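Local coordinates for glutamate receptor kainate-like protein (Pleurobrachia bachei, PDB 4ZDM) that forms the ligand-binding domain of a ctenophore glutamate-receptor subunit, which binds glycine and probably gates an ion channel in response, at residues L12-E17 and Y56-P61; F20-S25 and C36-N41. All coordinates share one frame; numbering follows the deposited sequence.

Contact 1 (L12-E17 and Y56-P61); sequences LGIIPE and YNFITP. With SO4 (sulfate ion), chain D.
The Phe58 ring carries Ile14 over one face: the CG2 methyl stands 3.9 Å from the ring centroid, displaced toward the rim and 21° off the ring normal, a CH-pi contact. Ile14 and Phe58 cross at about a right angle, and CD1 of Ile14 reaches back to Phe58 CB at 3.7 Å. With chi1 at 64°, Ile14 CG1 sits between its backbone N and carbonyl carbon, where it meets Thr60 OG1 at 3.4 Å. At the other aromatic ring, Leu12 CD1 approaches Tyr56 CD2 obliquely at 3.7 Å. Beneath these side chains lies the parallel pairing of strands 8-13 and 54-59, two halves of a beta-alpha-beta crossover through helix 40-52 in the periplasmic-binding-protein-like fold. Leu12 turns both its N and its O to strand 54-59: N donates to Asn57 O (2.9 Å) and O accepts from Ile59 N (2.9 Å). Beyond the regular strand, Ile14 N still donates to Ile59 O at 3.1 Å. Ile14 O, buried without a hydrogen-bond partner, receives the CA-H of Thr60 and touches Pro61 CD. Asn57 ND2 donates to O3 of a sulfate, probably from the crystallisation liquor, that Arg32 NH2 of the second subunit also binds.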
# COMPACT_ATOMS: atom_id res chain seq x y z
N LEU A 12 -6.88 -2.92 -2.85
CA LEU A 12 -8.34 -2.92 -2.91
C LEU A 12 -8.89 -3.79 -1.80
O LEU A 12 -8.53 -4.96 -1.64
CB LEU A 12 -8.83 -3.40 -4.28
CG LEU A 12 -8.30 -2.59 -5.45
CD1 LEU A 12 -8.82 -3.18 -6.74
CD2 LEU A 12 -8.57 -1.13 -5.41
N GLY A 13 -9.83 -3.23 -1.04
CA GLY A 13 -10.39 -3.90 0.10
C GLY A 13 -11.52 -4.84 -0.27
O GLY A 13 -12.44 -4.46 -0.99
N ILE A 14 -11.46 -6.09 0.22
CA ILE A 14 -12.44 -7.13 -0.08
C ILE A 14 -12.86 -7.85 1.19
O ILE A 14 -12.09 -7.97 2.14
CB ILE A 14 -11.91 -8.18 -1.09
CG1 ILE A 14 -10.75 -8.96 -0.53
CG2 ILE A 14 -11.49 -7.50 -2.37
CD1 ILE A 14 -10.49 -10.29 -1.29
N ILE A 15 -14.08 -8.40 1.15
CA ILE A 15 -14.58 -9.44 2.03
C ILE A 15 -15.28 -10.42 1.13
O ILE A 15 -16.18 -10.06 0.40
CB ILE A 15 -15.55 -8.92 3.09
CG1 ILE A 15 -14.82 -8.04 4.11
CG2 ILE A 15 -16.23 -10.10 3.83
CD1 ILE A 15 -15.70 -7.37 5.09
N PRO A 16 -14.97 -11.72 1.22
CA PRO A 16 -15.72 -12.70 0.44
C PRO A 16 -17.20 -12.70 0.81
O PRO A 16 -17.56 -12.80 2.00
CB PRO A 16 -15.06 -14.02 0.83
CG PRO A 16 -13.65 -13.65 1.08
CD PRO A 16 -13.80 -12.35 1.86
N GLU A 17 -18.03 -12.63 -0.23
CA GLU A 17 -19.49 -12.72 -0.14
C GLU A 17 -19.99 -12.82 -1.54
O GLU A 17 -19.95 -11.84 -2.30
CB GLU A 17 -20.11 -11.53 0.58
CG GLU A 17 -21.59 -11.71 0.79
CD GLU A 17 -22.22 -10.51 1.48
OE1 GLU A 17 -21.66 -10.14 2.53
OE2 GLU A 17 -23.26 -10.02 0.98
N TYR A 56 -3.01 -3.93 -9.05
CA TYR A 56 -3.71 -4.06 -7.80
C TYR A 56 -3.55 -5.41 -7.15
O TYR A 56 -3.26 -6.44 -7.84
CB TYR A 56 -5.20 -3.78 -7.98
CG TYR A 56 -5.91 -4.79 -8.84
CD1 TYR A 56 -5.83 -4.69 -10.24
CD2 TYR A 56 -6.70 -5.77 -8.28
CE1 TYR A 56 -6.49 -5.63 -11.07
CE2 TYR A 56 -7.37 -6.69 -9.10
CZ TYR A 56 -7.25 -6.60 -10.46
OH TYR A 56 -7.91 -7.49 -11.31
N ASN A 57 -3.71 -5.41 -5.83
CA ASN A 57 -3.92 -6.60 -5.05
C ASN A 57 -5.07 -6.39 -4.11
O ASN A 57 -5.55 -5.23 -3.94
CB ASN A 57 -2.67 -7.01 -4.27
CG ASN A 57 -1.60 -7.55 -5.19
OD1 ASN A 57 -1.82 -8.53 -5.89
ND2 ASN A 57 -0.48 -6.83 -5.32
N PHE A 58 -5.54 -7.46 -3.50
CA PHE A 58 -6.66 -7.40 -2.59
C PHE A 58 -6.20 -7.49 -1.16
O PHE A 58 -5.24 -8.23 -0.84
CB PHE A 58 -7.62 -8.58 -2.85
CG PHE A 58 -8.37 -8.55 -4.14
CD1 PHE A 58 -8.63 -7.38 -4.83
CD2 PHE A 58 -8.91 -9.73 -4.69
CE1 PHE A 58 -9.36 -7.38 -5.99
CE2 PHE A 58 -9.62 -9.71 -5.85
CZ PHE A 58 -9.84 -8.55 -6.52
N ILE A 59 -6.87 -6.83 -0.22
CA ILE A 59 -6.55 -6.92 1.18
C ILE A 59 -7.85 -7.13 1.91
O ILE A 59 -8.81 -6.36 1.75
CB ILE A 59 -5.82 -5.67 1.73
CG1 ILE A 59 -4.42 -5.56 1.08
CG2 ILE A 59 -5.76 -5.72 3.28
CD1 ILE A 59 -3.57 -4.47 1.64
N THR A 60 -7.93 -8.19 2.71
CA THR A 60 -9.09 -8.54 3.52
C THR A 60 -8.86 -8.10 4.95
O THR A 60 -7.80 -8.41 5.55
CB THR A 60 -9.29 -10.07 3.48
OG1 THR A 60 -9.40 -10.48 2.14
CG2 THR A 60 -10.54 -10.49 4.18
N PRO A 61 -9.81 -7.36 5.55
CA PRO A 61 -9.57 -6.92 6.93
C PRO A 61 -9.50 -8.08 7.88
O PRO A 61 -10.26 -9.04 7.76
CB PRO A 61 -10.77 -6.04 7.25
CG PRO A 61 -11.79 -6.42 6.26
CD PRO A 61 -11.07 -6.86 5.02
S SO4 D . 0.71 -5.31 -2.23
O1 SO4 D . 0.20 -6.60 -1.64
O2 SO4 D . 1.08 -4.41 -1.11
O3 SO4 D . -0.41 -4.70 -3.02
O4 SO4 D . 1.87 -5.53 -3.10

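Contact 2 (F20-S25 and C36-N41); sequences FISEPS and CYTGVN
Ser22 binds Thr38 twice: Thr38 N donates to Ser22 OG at 2.9 Å in a nearly straight bond (176°), and Ser22 N donates to Thr38 O at 2.8 Å. A chi1 of 72° puts OG between the backbone N and the carbonyl carbon of Ser22; from there the hydroxyl also donates to Glu23 O, so it serves as acceptor and donor at once. Backbone bonds continue the antiparallel pairing at both ends, from Ser25 N to Cys36 O and from Asn41 N to Phe20 O. Gly39, at the N-cap position, brings its CA to 3.4 Å from Phe20 O, a CA-H...O contact. Pro24 CA lies over one face of the Tyr37 ring, 4.1 Å from its centroid, while Ser22 O meets the ring edge in plane, 3.2 Å from CD2. Phe20 and Asn41 run side by side, OD1 touching the Phe20 ring edge at CD1 (3.4 Å). Tyr37 OH bonds Ile31 O, and Asn41 ND2 bonds Val92 O of strand 90-92. Cys36 is disulfide-linked to Cys28 within the loop these segments close after strand 8-13. The pairing thus leads into the first turn of helix 40-52, with Phe20, Thr38 and Val40 packed against helix 243-254.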
# COMPACT_ATOMS: atom_id res chain seq x y z
N PHE A 20 -20.74 -11.30 -5.22
CA PHE A 20 -19.86 -10.17 -5.51
C PHE A 20 -18.38 -10.56 -5.53
O PHE A 20 -17.65 -10.18 -6.46
CB PHE A 20 -20.12 -9.08 -4.49
CG PHE A 20 -21.56 -8.64 -4.43
CD1 PHE A 20 -22.15 -7.95 -5.49
CD2 PHE A 20 -22.35 -8.97 -3.33
CE1 PHE A 20 -23.52 -7.59 -5.43
CE2 PHE A 20 -23.69 -8.60 -3.30
CZ PHE A 20 -24.26 -7.92 -4.33
N ILE A 21 -17.94 -11.32 -4.51
CA ILE A 21 -16.53 -11.76 -4.37
C ILE A 21 -16.53 -13.13 -3.76
O ILE A 21 -17.20 -13.36 -2.74
CB ILE A 21 -15.69 -10.79 -3.49
CG1 ILE A 21 -15.78 -9.36 -4.02
CG2 ILE A 21 -14.23 -11.28 -3.38
CD1 ILE A 21 -15.08 -8.34 -3.18
N SER A 22 -15.83 -14.07 -4.39
CA SER A 22 -15.72 -15.41 -3.82
C SER A 22 -14.77 -15.53 -2.64
O SER A 22 -13.99 -14.63 -2.38
CB SER A 22 -15.27 -16.37 -4.92
OG SER A 22 -13.92 -16.14 -5.25
N GLU A 23 -14.84 -16.65 -1.91
CA GLU A 23 -13.70 -17.04 -1.09
C GLU A 23 -12.47 -17.24 -1.99
O GLU A 23 -12.61 -17.56 -3.17
CB GLU A 23 -14.01 -18.34 -0.32
CG GLU A 23 -15.14 -18.23 0.63
CD GLU A 23 -14.86 -17.42 1.87
OE1 GLU A 23 -13.71 -17.11 2.20
OE2 GLU A 23 -15.84 -17.12 2.61
N PRO A 24 -11.28 -17.12 -1.42
CA PRO A 24 -10.07 -17.46 -2.19
C PRO A 24 -10.08 -18.95 -2.55
O PRO A 24 -10.59 -19.75 -1.77
CB PRO A 24 -8.93 -17.14 -1.22
CG PRO A 24 -9.56 -17.12 0.15
CD PRO A 24 -10.98 -16.67 -0.06
N SER A 25 -9.58 -19.27 -3.73
CA SER A 25 -9.41 -20.68 -4.11
C SER A 25 -8.71 -21.45 -3.01
O SER A 25 -7.88 -20.94 -2.25
CB SER A 25 -8.61 -20.76 -5.40
OG SER A 25 -7.35 -20.24 -5.16
N CYS A 36 -6.92 -15.61 -7.44
CA CYS A 36 -7.50 -16.62 -6.59
C CYS A 36 -9.01 -16.45 -6.41
O CYS A 36 -9.63 -17.21 -5.66
CB CYS A 36 -6.86 -16.60 -5.20
SG CYS A 36 -5.11 -17.06 -5.10
N TYR A 37 -9.61 -15.43 -7.05
CA TYR A 37 -11.01 -15.07 -6.81
C TYR A 37 -11.85 -15.01 -8.07
O TYR A 37 -11.32 -14.79 -9.16
CB TYR A 37 -11.07 -13.68 -6.15
CG TYR A 37 -10.41 -13.61 -4.80
CD1 TYR A 37 -9.00 -13.43 -4.67
CD2 TYR A 37 -11.14 -13.78 -3.64
CE1 TYR A 37 -8.39 -13.37 -3.45
CE2 TYR A 37 -10.53 -13.72 -2.41
CZ TYR A 37 -9.17 -13.52 -2.31
OH TYR A 37 -8.62 -13.52 -1.06
N THR A 38 -13.16 -15.19 -7.87
CA THR A 38 -14.18 -14.92 -8.88
C THR A 38 -15.27 -14.04 -8.26
O THR A 38 -15.15 -13.67 -7.09
CB THR A 38 -14.83 -16.21 -9.45
OG1 THR A 38 -15.50 -16.87 -8.35
CG2 THR A 38 -13.79 -17.12 -10.11
N GLY A 39 -16.26 -13.65 -9.06
CA GLY A 39 -17.38 -12.86 -8.61
C GLY A 39 -17.61 -11.64 -9.48
O GLY A 39 -16.76 -11.20 -10.23
N VAL A 40 -18.80 -11.09 -9.36
CA VAL A 40 -19.21 -9.91 -10.13
C VAL A 40 -18.19 -8.80 -9.99
O VAL A 40 -17.73 -8.18 -10.97
CB VAL A 40 -20.60 -9.42 -9.68
CG1 VAL A 40 -20.93 -8.08 -10.32
CG2 VAL A 40 -21.67 -10.45 -9.97
N ASN A 41 -17.83 -8.51 -8.76
CA ASN A 41 -17.00 -7.33 -8.51
C ASN A 41 -15.53 -7.58 -8.87
O ASN A 41 -14.81 -6.65 -9.21
CB ASN A 41 -17.09 -6.89 -7.05
CG ASN A 41 -18.44 -6.37 -6.65
OD1 ASN A 41 -19.47 -6.71 -7.25
ND2 ASN A 41 -18.48 -5.60 -5.57

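Overall arrangement
From the N terminus, strand 8-13 enters contact 1 and runs out through Pro16 into the loop that holds Phe20. Contact 2 closes the short excursion between 20-25 and 36-41, which contains Cys28 of the disulfide, and delivers the chain into helix 40-52. That helix leads to strand 54-59, whose pairing with the first strand closes the larger loop; contact 2 is therefore nested inside contact 1. Their centres lie 10 Å apart and the two meet directly: Tyr37 packs edge-to-face on Phe58 and against Ile14, while Pro16 rests on Ser22 and Glu23. Together they show how a local loop closure can be seated on a longer crossover, the Phe20 side chain about 6 Å from the bound glycine.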